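Local coordinates for protein fimbrial subunit CupB6 (Pseudomonas aeruginosa, PDB 5CYL) that probably mediates adhesion as the tip subunit of a chaperone-usher pilus, a fimbrial surface fibre linked to biofilm formation, at residues A[208-213]-A[245-250]; A[252-257]-A[305-310]. All blocks are in the same frame, centred on the assembly; numbering follows the deposited sequence.

Contact 1: residues A[208-213]-A[245-250]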
# COMPACT_ATOMS: atom_id res chain seq x y z
N LYS A 208 3.69 3.47 7.39
CA LYS A 208 3.87 4.18 8.67
C LYS A 208 5.27 4.71 8.89
O LYS A 208 6.21 4.24 8.32
CB LYS A 208 3.43 3.30 9.84
CG LYS A 208 1.94 3.03 9.83
CD LYS A 208 1.41 2.36 11.10
CE LYS A 208 2.03 1.00 11.33
NZ LYS A 208 1.38 0.31 12.48
N CYS A 209 5.38 5.74 9.71
CA CYS A 209 6.65 6.31 10.08
C CYS A 209 6.95 5.79 11.47
O CYS A 209 6.11 5.20 12.09
CB CYS A 209 6.63 7.85 10.06
SG CYS A 209 6.09 8.58 8.49
N LYS A 210 8.17 6.03 11.93
CA LYS A 210 8.60 5.64 13.24
C LYS A 210 8.27 6.75 14.23
O LYS A 210 8.71 7.91 14.08
CB LYS A 210 10.10 5.36 13.21
CG LYS A 210 10.74 5.19 14.58
CD LYS A 210 12.20 5.64 14.61
CE LYS A 210 12.54 6.27 15.98
NZ LYS A 210 13.81 5.80 16.57
N VAL A 211 7.53 6.37 15.25
CA VAL A 211 7.13 7.31 16.30
C VAL A 211 7.69 6.95 17.68
O VAL A 211 7.39 5.88 18.19
CB VAL A 211 5.59 7.39 16.39
CG1 VAL A 211 5.15 8.35 17.50
CG2 VAL A 211 5.00 7.80 15.05
N GLU A 212 8.47 7.85 18.25
CA GLU A 212 8.98 7.64 19.60
C GLU A 212 7.95 8.24 20.53
O GLU A 212 7.77 9.45 20.55
CB GLU A 212 10.36 8.28 19.78
CG GLU A 212 10.46 9.72 19.29
CD GLU A 212 11.54 10.55 20.00
OE1 GLU A 212 12.29 11.29 19.33
OE2 GLU A 212 11.64 10.46 21.23
N VAL A 213 7.24 7.41 21.27
CA VAL A 213 6.17 7.92 22.13
C VAL A 213 6.73 8.64 23.36
O VAL A 213 7.83 8.36 23.83
CB VAL A 213 5.14 6.84 22.49
CG1 VAL A 213 4.09 7.39 23.43
CG2 VAL A 213 4.47 6.30 21.22
N LEU A 245 8.83 13.44 11.81
CA LEU A 245 8.82 11.99 11.90
C LEU A 245 9.87 11.48 10.93
O LEU A 245 10.06 12.09 9.87
CB LEU A 245 7.46 11.42 11.50
CG LEU A 245 6.30 11.55 12.49
CD1 LEU A 245 5.00 11.19 11.81
CD2 LEU A 245 6.51 10.67 13.71
N SER A 246 10.54 10.38 11.26
CA SER A 246 11.56 9.86 10.31
C SER A 246 11.42 8.38 10.11
O SER A 246 10.67 7.71 10.81
CB SER A 246 12.96 10.24 10.73
OG SER A 246 13.09 9.89 12.10
N GLU A 247 12.13 7.89 9.11
CA GLU A 247 12.04 6.48 8.70
C GLU A 247 10.63 6.15 8.18
O GLU A 247 10.13 5.06 8.38
CB GLU A 247 12.42 5.56 9.86
CG GLU A 247 13.87 5.68 10.27
CD GLU A 247 14.27 4.68 11.34
OE1 GLU A 247 13.46 3.80 11.71
OE2 GLU A 247 15.41 4.79 11.83
N CYS A 248 10.04 7.10 7.48
CA CYS A 248 8.72 6.95 6.90
C CYS A 248 8.74 6.02 5.71
O CYS A 248 9.61 6.11 4.86
CB CYS A 248 8.24 8.30 6.40
SG CYS A 248 7.83 9.43 7.75
N ALA A 249 7.73 5.17 5.61
CA ALA A 249 7.51 4.35 4.39
C ALA A 249 7.24 5.24 3.19
O ALA A 249 6.66 6.30 3.38
CB ALA A 249 6.35 3.39 4.60
N ALA A 250 7.61 4.83 1.98
CA ALA A 250 7.52 5.75 0.83
C ALA A 250 6.15 6.40 0.68
O ALA A 250 6.06 7.57 0.35
CB ALA A 250 7.92 5.06 -0.47
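C209 and C248 are joined by a disulfide, the covalent link between the loop ahead of strand 215-225 and the loop that follows strand 239-245. SG to SG is 2.1 Å and the torsion about the bond is 107°. In both cysteines SG lies anti to the carbonyl carbon and beside the backbone N, and the CA atoms of C209 and C248 come within 3.8 Å of each other.

Two backbone hydrogen bonds run on either side of the bridge in sequence. A249 N donates to K208 O at 3.2 Å. K210 N donates to S246 O, also at 3.2 Å. The touching parts run roughly antiparallel, 153° apart, but the paired residues K208 to K210 and S246 to A249 form no regular strand here.

Apolar packing continues from the disulfide. L245 sets CB against CB of C209 at 3.9 Å, while its CD2 branch meets V211 CG2 at 3.5 Å and lies near K210 O. F342 of strand 332-343 touches both V211 and L245, so this end of the contact merges with the interior of the domain.

Among the exposed residues, K210 and E247 pass each other at a slant. The contact is made by the aliphatic part of the lysine, with CD 3.7 Å from E247 OE1; the amino group bends away, leaving K210 NZ 5.1 Å from E247 OE2, too far for a salt bridge, although the opposite charges may still attract weakly.

A disulfide between the segment ahead of strand 215-225 and the loop after strand 239-245 is consistent with the immunoglobulin-like pilin fold of chaperone-usher fimbriae, in keeping with the fimbrial family assignment.

Contact 2: residues A[252-257]-A[305-310]; sequences AKPEIA and MRRVGD
M305, at the break within strand 299-308, packs on P254 and I256 and has the largest area buried in this contact. Its backbone N donates to P254 O at 3.2 Å. With CG anti to the carbonyl carbon (chi1 -62°), CG comes to 3.6 Å from P254 O. CG also meets I256 CG2 at 4.1 Å, the two side chains crossing at about a right angle, and SD comes to 4.2 Å from P254 CB. F342 of strand 332-343 touches both M305 and I256.

P254 is shared by both partners. While CB meets the methionine sulfur, CD on the other part of the ring meets R307 CD at 4.1 Å, and the two side chains again cross at about a right angle.

R307 folds back through bends at chi2 and chi3 and presents the edge of its guanidinium to A252. NH1 donates to A252 O at 3.1 Å in a fairly straight bond, and the oxygen lies almost in the guanidinium plane. NH2 makes a weak bond to G309 O.

The join thus pairs apolar packing around M305 with a cationic group held by neutral backbone carbonyls, which would help to stabilise the arginine's charge close to where strand 255-260 begins.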
# COMPACT_ATOMS: atom_id res chain seq x y z
N ALA A 252 3.69 6.57 3.05
CA ALA A 252 3.13 7.10 4.31
C ALA A 252 2.70 8.57 4.09
O ALA A 252 3.42 9.36 3.44
CB ALA A 252 4.13 6.98 5.46
N LYS A 253 1.53 8.91 4.62
CA LYS A 253 1.03 10.26 4.54
C LYS A 253 0.45 10.58 5.89
O LYS A 253 -0.78 10.54 6.01
CB LYS A 253 -0.05 10.39 3.45
CG LYS A 253 0.53 10.34 2.03
CD LYS A 253 -0.24 11.27 1.08
CE LYS A 253 -1.73 10.94 1.13
NZ LYS A 253 -2.57 11.75 0.21
N PRO A 254 1.32 10.88 6.91
CA PRO A 254 0.70 11.02 8.22
C PRO A 254 0.08 12.37 8.50
O PRO A 254 0.31 13.34 7.79
CB PRO A 254 1.86 10.83 9.21
CG PRO A 254 3.10 10.81 8.39
CD PRO A 254 2.74 11.26 7.02
N GLU A 255 -0.75 12.40 9.54
CA GLU A 255 -1.43 13.62 9.95
C GLU A 255 -1.22 13.84 11.43
O GLU A 255 -0.94 12.91 12.17
CB GLU A 255 -2.91 13.53 9.63
CG GLU A 255 -3.23 13.72 8.16
CD GLU A 255 -4.70 13.65 7.84
OE1 GLU A 255 -5.42 12.74 8.34
OE2 GLU A 255 -5.14 14.52 7.07
N ILE A 256 -1.27 15.10 11.83
CA ILE A 256 -1.04 15.45 13.23
C ILE A 256 -2.17 16.30 13.80
O ILE A 256 -2.67 17.20 13.11
CB ILE A 256 0.32 16.16 13.40
CG1 ILE A 256 0.65 16.36 14.89
CG2 ILE A 256 0.33 17.49 12.65
CD1 ILE A 256 2.07 16.82 15.15
N ALA A 257 -2.57 16.01 15.04
CA ALA A 257 -3.64 16.75 15.68
C ALA A 257 -3.19 17.26 17.03
O ALA A 257 -2.41 16.59 17.69
CB ALA A 257 -4.82 15.85 15.88
N MET A 305 0.82 16.42 6.92
CA MET A 305 2.23 16.74 7.04
C MET A 305 2.93 16.70 5.70
O MET A 305 2.55 15.96 4.82
CB MET A 305 2.91 15.80 8.03
CG MET A 305 2.35 15.89 9.41
SD MET A 305 2.97 14.65 10.52
CE MET A 305 4.67 15.19 10.76
N ARG A 306 3.98 17.51 5.59
CA ARG A 306 4.78 17.55 4.40
C ARG A 306 5.72 16.32 4.35
O ARG A 306 6.23 15.87 5.40
CB ARG A 306 5.56 18.83 4.36
CG ARG A 306 6.69 18.80 3.34
CD ARG A 306 7.42 20.13 3.29
NE ARG A 306 7.98 20.48 4.58
CZ ARG A 306 8.48 21.68 4.87
NH1 ARG A 306 8.98 21.90 6.06
NH2 ARG A 306 8.45 22.67 3.99
N ARG A 307 5.91 15.76 3.15
CA ARG A 307 6.80 14.62 2.98
C ARG A 307 8.06 15.05 2.28
O ARG A 307 7.99 15.60 1.20
CB ARG A 307 6.14 13.50 2.24
CG ARG A 307 5.11 12.75 3.06
CD ARG A 307 5.67 11.90 4.21
NE ARG A 307 7.05 11.45 3.95
CZ ARG A 307 7.42 10.30 3.42
NH1 ARG A 307 6.50 9.42 3.08
NH2 ARG A 307 8.70 9.99 3.24
N VAL A 308 9.21 14.86 2.91
CA VAL A 308 10.51 15.16 2.28
C VAL A 308 11.48 14.01 2.56
O VAL A 308 11.71 13.66 3.71
CB VAL A 308 11.13 16.46 2.79
CG1 VAL A 308 11.88 17.10 1.65
CG2 VAL A 308 10.08 17.42 3.32
N GLY A 309 12.01 13.37 1.51
CA GLY A 309 12.83 12.16 1.68
C GLY A 309 12.10 11.11 2.51
O GLY A 309 10.96 10.83 2.27
N ASP A 310 12.78 10.60 3.52
CA ASP A 310 12.23 9.58 4.40
C ASP A 310 11.51 10.12 5.63
O ASP A 310 11.06 9.35 6.46
CB ASP A 310 13.37 8.65 4.86
CG ASP A 310 13.92 7.82 3.73
OD1 ASP A 310 13.23 7.71 2.68
OD2 ASP A 310 15.05 7.30 3.90

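How the contacts relate
Contacts 1 and 2 follow one another along the chain, and their centres lie 9 Å apart at the same end of the fimbrial domain. They touch directly: C248 N lies 2.7 Å from D310 O, a probable hydrogen bond, and R307 NH1 lies 3.1 Å from A249 O, a weak hydrogen bond. R307 NH2 also packs on C248 CB at 3.6 Å, so the arginine of contact 2 lies against the disulfide loop of contact 1. P254 touches both C209 and L245. The two contacts therefore pack against each other through R307, P254 and the backbone of C248 and D310.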